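Local coordinates for protein PBP5 (Haemophilus influenzae, PDB 3A3J) that removes C-terminal D-alanyl residues from sugar-peptide precursors of the cell wall, acting as a serine-type D-alanyl-D-alanine carboxypeptidase, at residues A155-G158 and A159-R163; I7-Q10 and T11-L14; V61-G64 and E65-G69. All blocks are in the same frame, centred on the assembly; numbering follows the deposited sequence.

Interaction 1: residues A155-G158 and A159-R163; sequences AIIG and AHIIR
His160 folds back over the preceding turn of helix 151-164, and its side chain can be traced atom by atom against the residues three and four positions earlier. Its CB sits 3.5 Å from Ile157 O. CG is already close to Ile156 O, and His160 CD2 comes nearer to that oxygen, at 3.4 Å; His160 CD2 also lies 3.9 Å from Ile156 CG2. The carbonyl approaches the imidazole obliquely, so this is van der Waals packing at a slant. The two side chains run next to each other in the same direction, because CG2 of Ile156 is anti to its backbone N (chi1 of CG1 -67°) and stands on the side where the ring arrives. On the other side of CG, His160 ND1 is hydrogen-bonded to Asp164 OD2, one turn further on, which should limit rotation of the imidazole; Phe129 stacks on it as well.

The backbone is regular alpha helix. Ala159 N donates to Ala155 O at 2.9 Å, and Ile162 N donates to Gly158 O at 3.0 Å with an almost straight N-H...O angle of 176°. His160 and Ile161 make the two bonds between these. A second side-chain step joins Ile157 CG2 and Ile161 CD1 at 4.1 Å, the two branches passing at an angle.

The faces of this helix are divided among its neighbours. Ile157 and Ile161 pack on Met40 of helix 38-51, where Tyr44 also receives Ile161 and His160; the side chain of Ile161 lies about 7 Å from that of Lys202, a probable substrate-binding residue. Ala155, Ala159 and Ile162 instead meet strand 224-232, so a largely buried stretch of helix lies between helix 38-51 and strand 224-232 of the antiparallel sheet.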
loop_
_atom_site.group_PDB
_atom_site.type_symbol
_atom_site.label_atom_id
_atom_site.label_comp_id
_atom_site.label_asym_id
_atom_site.label_seq_id
_atom_site.Cartn_x
_atom_site.Cartn_y
_atom_site.Cartn_z
ATOM N N ALA A 155 -4.003 -2.012 3.883
ATOM C CA ALA A 155 -4.112 -1.117 2.698
ATOM C C ALA A 155 -2.923 -0.185 2.650
ATOM O O ALA A 155 -2.341 0.101 1.582
ATOM C CB ALA A 155 -5.489 -0.305 2.698
ATOM N N ILE A 156 -2.543 0.327 3.822
ATOM C CA ILE A 156 -1.392 1.285 3.854
ATOM C C ILE A 156 -0.118 0.597 3.413
ATOM O O ILE A 156 0.650 1.102 2.554
ATOM C CB ILE A 156 -1.275 1.988 5.264
ATOM C CG1 ILE A 156 -2.478 2.909 5.500
ATOM C CG2 ILE A 156 0.050 2.786 5.345
ATOM C CD1 ILE A 156 -2.735 3.258 6.936
ATOM N N ILE A 157 0.057 -0.642 3.867
ATOM C CA ILE A 157 1.299 -1.421 3.486
ATOM C C ILE A 157 1.291 -1.679 2.017
ATOM O O ILE A 157 2.305 -1.510 1.320
ATOM C CB ILE A 157 1.447 -2.828 4.277
ATOM C CG1 ILE A 157 1.623 -2.553 5.773
ATOM C CG2 ILE A 157 2.571 -3.642 3.663
ATOM C CD1 ILE A 157 1.328 -3.697 6.760
ATOM N N GLY A 158 0.134 -2.047 1.480
ATOM C CA GLY A 158 0.159 -2.386 -0.004
ATOM C C GLY A 158 0.398 -1.080 -0.764
ATOM O O GLY A 158 1.089 -1.050 -1.779
ATOM N N ALA A 159 -0.124 0.048 -0.287
ATOM C CA ALA A 159 0.182 1.314 -1.100
ATOM C C ALA A 159 1.656 1.643 -1.154
ATOM O O ALA A 159 2.210 2.152 -2.174
ATOM C CB ALA A 159 -0.606 2.519 -0.516
ATOM N N HIS A 160 2.347 1.340 -0.041
ATOM C CA HIS A 160 3.812 1.608 0.039
ATOM C C HIS A 160 4.572 0.705 -0.868
ATOM O O HIS A 160 5.537 1.112 -1.489
ATOM C CB HIS A 160 4.325 1.393 1.464
ATOM C CG HIS A 160 4.252 2.633 2.309
ATOM N ND1 HIS A 160 5.060 3.727 2.077
ATOM C CD2 HIS A 160 3.441 2.971 3.339
ATOM C CE1 HIS A 160 4.791 4.669 2.976
ATOM N NE2 HIS A 160 3.782 4.253 3.735
ATOM N N ILE A 161 4.175 -0.573 -0.939
ATOM C CA ILE A 161 4.789 -1.401 -1.983
ATOM C C ILE A 161 4.565 -0.848 -3.382
ATOM O O ILE A 161 5.489 -0.764 -4.213
ATOM C CB ILE A 161 4.169 -2.893 -1.958
ATOM C CG1 ILE A 161 4.504 -3.616 -0.606
ATOM C CG2 ILE A 161 4.651 -3.672 -3.170
ATOM C CD1 ILE A 161 3.495 -4.676 -0.181
ATOM N N ILE A 162 3.314 -0.548 -3.709
ATOM C CA ILE A 162 3.061 -0.028 -5.047
ATOM C C ILE A 162 3.823 1.278 -5.268
ATOM O O ILE A 162 4.447 1.501 -6.299
ATOM C CB ILE A 162 1.526 0.203 -5.253
ATOM C CG1 ILE A 162 0.821 -1.189 -5.183
ATOM C CG2 ILE A 162 1.278 0.988 -6.594
ATOM C CD1 ILE A 162 -0.674 -1.132 -4.871
ATOM N N ARG A 163 3.750 2.145 -4.276
ATOM C CA ARG A 163 4.404 3.492 -4.400
ATOM C C ARG A 163 5.966 3.425 -4.301
ATOM O O ARG A 163 6.676 3.928 -5.152
ATOM C CB ARG A 163 3.846 4.433 -3.296
ATOM C CG ARG A 163 4.471 5.887 -3.361
ATOM C CD ARG A 163 3.634 6.813 -2.453
ATOM N NE ARG A 163 2.427 7.145 -3.160
ATOM C CZ ARG A 163 1.198 6.819 -2.817
ATOM N NH1 ARG A 163 0.923 6.166 -1.714
ATOM N NH2 ARG A 163 0.214 7.182 -3.605
#

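Interaction 2: residues I7-Q10 and T11-L14; sequences ITAQ and TYVL
Ile7 N donates to a water at 2.9 Å, and the same water lies 3.1 Å from Tyr12 OH, so one solvent molecule ties the incoming loop to the phenol of the first sheet strand. The join between loop and strand fits a classic beta bulge: Gln10 and Thr11 both face Met230 on strand 224-232, the neighbour of strand 11-16 in the five-stranded antiparallel sheet of this beta-lactamase-like fold.

Beside the water bridge, the hydrophobic half of the contact is a CH-pi interaction. Ile7 CG2 lies over one face of the Tyr12 ring, 3.9 Å from its centroid and 27° off the normal, displaced toward the rim. Ile7 CB comes to 3.5 Å from Tyr12 CE2, while Ile7 CG1 lies 3.8 Å from Tyr12 CZ at the phenol end. Tyr12 CG stands between its backbone N and carbonyl carbon (chi1 65°), which turns the ring toward Ile7 in the loop leading into the strand. Leu245 of helix 235-252 touches both residues, so the pair is buried between sheet and helix. Ala9 makes a looser approach at a slant, its CB 4.4 Å from Tyr12 CD2.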
loop_
_atom_site.group_PDB
_atom_site.type_symbol
_atom_site.label_atom_id
_atom_site.label_comp_id
_atom_site.label_asym_id
_atom_site.label_seq_id
_atom_site.Cartn_x
_atom_site.Cartn_y
_atom_site.Cartn_z
ATOM N N ILE A 7 -21.209 -6.577 1.879
ATOM C CA ILE A 7 -19.935 -7.301 1.715
ATOM C C ILE A 7 -19.918 -8.377 2.750
ATOM O O ILE A 7 -20.197 -8.105 3.911
ATOM C CB ILE A 7 -18.798 -6.348 1.970
ATOM C CG1 ILE A 7 -18.863 -5.245 0.914
ATOM C CG2 ILE A 7 -17.415 -7.051 1.917
ATOM C CD1 ILE A 7 -18.578 -5.769 -0.506
ATOM N N THR A 8 -19.636 -9.603 2.336
ATOM C CA THR A 8 -19.534 -10.716 3.263
ATOM C C THR A 8 -18.100 -10.799 3.770
ATOM O O THR A 8 -17.243 -11.408 3.102
ATOM C CB THR A 8 -19.850 -11.991 2.491
ATOM O OG1 THR A 8 -21.254 -12.139 2.435
ATOM C CG2 THR A 8 -19.303 -13.212 3.134
ATOM N N ALA A 9 -17.799 -10.174 4.900
ATOM C CA ALA A 9 -16.422 -10.217 5.410
ATOM C C ALA A 9 -16.419 -9.621 6.779
ATOM O O ALA A 9 -17.194 -8.721 7.054
ATOM C CB ALA A 9 -15.506 -9.444 4.529
ATOM N N GLN A 10 -15.531 -10.079 7.642
ATOM C CA GLN A 10 -15.539 -9.592 9.002
ATOM C C GLN A 10 -15.082 -8.156 9.009
ATOM O O GLN A 10 -15.584 -7.353 9.782
ATOM C CB GLN A 10 -14.633 -10.448 9.874
ATOM C CG GLN A 10 -15.093 -11.881 10.075
ATOM C CD GLN A 10 -14.361 -12.538 11.289
ATOM O OE1 GLN A 10 -13.419 -11.972 11.843
ATOM N NE2 GLN A 10 -14.790 -13.721 11.675
ATOM N N THR A 11 -14.179 -7.803 8.095
ATOM C CA THR A 11 -13.505 -6.529 8.125
ATOM C C THR A 11 -13.162 -6.265 6.684
ATOM O O THR A 11 -12.944 -7.229 5.961
ATOM C CB THR A 11 -12.133 -6.737 8.867
ATOM O OG1 THR A 11 -12.313 -6.672 10.277
ATOM C CG2 THR A 11 -11.119 -5.843 8.422
ATOM N N TYR A 12 -13.080 -4.992 6.267
ATOM C CA TYR A 12 -12.634 -4.639 4.958
ATOM C C TYR A 12 -12.428 -3.154 4.780
ATOM O O TYR A 12 -12.940 -2.324 5.541
ATOM C CB TYR A 12 -13.659 -5.103 3.916
ATOM C CG TYR A 12 -15.047 -4.437 3.956
ATOM C CD1 TYR A 12 -15.302 -3.217 3.312
ATOM C CD2 TYR A 12 -16.078 -5.057 4.585
ATOM C CE1 TYR A 12 -16.607 -2.643 3.327
ATOM C CE2 TYR A 12 -17.304 -4.545 4.588
ATOM C CZ TYR A 12 -17.592 -3.353 3.969
ATOM O OH TYR A 12 -18.888 -2.904 4.069
ATOM N N VAL A 13 -11.710 -2.782 3.753
ATOM C CA VAL A 13 -11.526 -1.384 3.537
ATOM C C VAL A 13 -11.382 -1.265 2.033
ATOM O O VAL A 13 -10.900 -2.221 1.396
ATOM C CB VAL A 13 -10.238 -0.850 4.249
ATOM C CG1 VAL A 13 -9.057 -0.967 3.346
ATOM C CG2 VAL A 13 -10.388 0.596 4.566
ATOM N N LEU A 14 -11.823 -0.133 1.457
ATOM C CA LEU A 14 -11.525 0.163 0.074
ATOM C C LEU A 14 -10.928 1.573 0.094
ATOM O O LEU A 14 -11.456 2.441 0.823
ATOM C CB LEU A 14 -12.832 0.234 -0.738
ATOM C CG LEU A 14 -12.682 0.701 -2.216
ATOM C CD1 LEU A 14 -11.816 -0.363 -2.970
ATOM C CD2 LEU A 14 -14.028 0.852 -2.982
HETATM O O HOH W 1 -21.373 -4.768 4.122
#

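Interaction 3: residues V61-G64 and E65-G69; sequences VTIG and ESAWG
Trp68 meets Gly64 at the root of its side chain: Trp68 CB lies 3.7 Å from Gly64 O, while the indole, with CG anti to the backbone N (chi1 -174°), is carried away from residues 61-64. Neither a face nor an edge of the ring is therefore used within this contact. Beyond it, Trp68 packs on Leu82, and Glu65, whose extended side chain ends in a carboxylate, touches the same leucine.

The motif is a beta turn spanning Gly64 to Ala67. Glu65 and Ser66 both have helical backbone angles, consistent with a type I turn, and the chain does not go on into a regular helix. The closing bond is poor: Ala67 N reaches Gly64 O at 3.3 Å with an N-H...O angle of only 129°, a weak hydrogen bond. A water also accepts from Ala67 N at 3.0 Å and from Gly64 N at 3.0 Å, so the two ends of the turn are also linked through solvent. Ser66 OG is hydrogen-bonded to Glu109 OE2 of helix 101-112, tying the middle of the turn to that helix.

Strand 60-62 leads into this turn after pairing with strand 85-87 in a small two-stranded antiparallel sheet, and Ile63 still makes backbone hydrogen bonds to Asn83 and Thr84 just past the strand's end. The side-chain packing across the turn is apolar. Ala67 points its CB toward the incoming chain and also touches Ala106 of helix 101-112, while Ile63 is backed by Leu80 and Thr84. The branch that bridges the turn is the methyl of Ile63 anti to its backbone N: Ile63 CG2 lies 4.0 Å from Ala67 CB and equally 4.0 Å from Trp68 N.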
loop_
_atom_site.group_PDB
_atom_site.type_symbol
_atom_site.label_atom_id
_atom_site.label_comp_id
_atom_site.label_asym_id
_atom_site.label_seq_id
_atom_site.Cartn_x
_atom_site.Cartn_y
_atom_site.Cartn_z
ATOM N N VAL A 61 21.991 -17.665 -2.166
ATOM C CA VAL A 61 21.801 -17.884 -0.756
ATOM C C VAL A 61 21.827 -19.397 -0.496
ATOM O O VAL A 61 21.148 -20.162 -1.207
ATOM C CB VAL A 61 20.433 -17.352 -0.329
ATOM C CG1 VAL A 61 20.092 -17.646 1.170
ATOM C CG2 VAL A 61 20.397 -15.864 -0.551
ATOM N N THR A 62 22.543 -19.826 0.551
ATOM C CA THR A 62 22.675 -21.276 0.870
ATOM C C THR A 62 21.538 -21.760 1.676
ATOM O O THR A 62 21.257 -21.193 2.683
ATOM C CB THR A 62 23.948 -21.519 1.717
ATOM O OG1 THR A 62 25.044 -21.151 0.917
ATOM C CG2 THR A 62 24.111 -23.022 2.092
ATOM N N ILE A 63 20.857 -22.806 1.251
ATOM C CA ILE A 63 19.757 -23.306 2.039
ATOM C C ILE A 63 20.314 -24.294 3.112
ATOM O O ILE A 63 20.946 -25.297 2.768
ATOM C CB ILE A 63 18.772 -24.086 1.128
ATOM C CG1 ILE A 63 18.385 -23.285 -0.119
ATOM C CG2 ILE A 63 17.532 -24.468 1.868
ATOM C CD1 ILE A 63 17.917 -21.840 0.183
ATOM N N GLY A 64 20.024 -24.091 4.387
ATOM C CA GLY A 64 20.512 -25.010 5.413
ATOM C C GLY A 64 19.281 -25.427 6.141
ATOM O O GLY A 64 18.185 -25.108 5.672
ATOM N N GLU A 65 19.402 -26.148 7.246
ATOM C CA GLU A 65 18.180 -26.700 7.891
ATOM C C GLU A 65 17.000 -25.715 8.256
ATOM O O GLU A 65 15.860 -26.147 8.431
ATOM C CB GLU A 65 18.534 -27.611 9.095
ATOM C CG GLU A 65 19.695 -28.542 8.756
ATOM C CD GLU A 65 19.879 -29.773 9.654
ATOM O OE1 GLU A 65 19.042 -30.043 10.545
ATOM O OE2 GLU A 65 20.894 -30.482 9.429
ATOM N N SER A 66 17.229 -24.426 8.430
ATOM C CA SER A 66 16.073 -23.586 8.899
ATOM C C SER A 66 15.271 -23.065 7.684
ATOM O O SER A 66 14.096 -22.862 7.775
ATOM C CB SER A 66 16.499 -22.429 9.809
ATOM O OG SER A 66 17.330 -21.592 9.026
ATOM N N ALA A 67 15.907 -22.926 6.533
ATOM C CA ALA A 67 15.201 -22.563 5.302
ATOM C C ALA A 67 14.657 -23.778 4.496
ATOM O O ALA A 67 13.929 -23.617 3.524
ATOM C CB ALA A 67 16.117 -21.642 4.399
ATOM N N TRP A 68 14.980 -24.984 4.945
ATOM C CA TRP A 68 14.661 -26.217 4.248
ATOM C C TRP A 68 13.168 -26.462 4.100
ATOM O O TRP A 68 12.463 -26.461 5.067
ATOM C CB TRP A 68 15.323 -27.354 5.048
ATOM C CG TRP A 68 15.273 -28.745 4.476
ATOM C CD1 TRP A 68 14.906 -29.149 3.204
ATOM C CD2 TRP A 68 15.644 -29.933 5.188
ATOM N NE1 TRP A 68 15.022 -30.522 3.106
ATOM C CE2 TRP A 68 15.470 -31.016 4.313
ATOM C CE3 TRP A 68 16.132 -30.172 6.486
ATOM C CZ2 TRP A 68 15.786 -32.337 4.692
ATOM C CZ3 TRP A 68 16.432 -31.499 6.864
ATOM C CH2 TRP A 68 16.261 -32.543 5.967
ATOM N N GLY A 69 12.669 -26.707 2.896
ATOM C CA GLY A 69 11.222 -26.981 2.742
ATOM C C GLY A 69 10.657 -27.942 3.782
ATOM O O GLY A 69 9.511 -27.770 4.249
HETATM O O HOH W 2 18.743 -22.119 6.239
#

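How the interactions relate
Interactions 1 and 2 are both largely buried but on opposite faces of the five-stranded sheet. Their centres are 18 Å apart, yet their segments meet through Val13 of strand 11-16, whose CG1 lies 3.7 Å from Ala155 CB of helix 151-164. Interaction 3 stands apart at the periphery of the helical part, its centre 29 Å from that of interaction 1 and 37 Å from that of interaction 2, with no touch to either. The chemistry follows this placement. Residues 155-163 rely on helical backbone bonds, isoleucine branches and an imidazole; 7-14 combine a ring face with one bridging water; 61-69, only partly buried, rest on a weak turn bond accompanied by a water bridge.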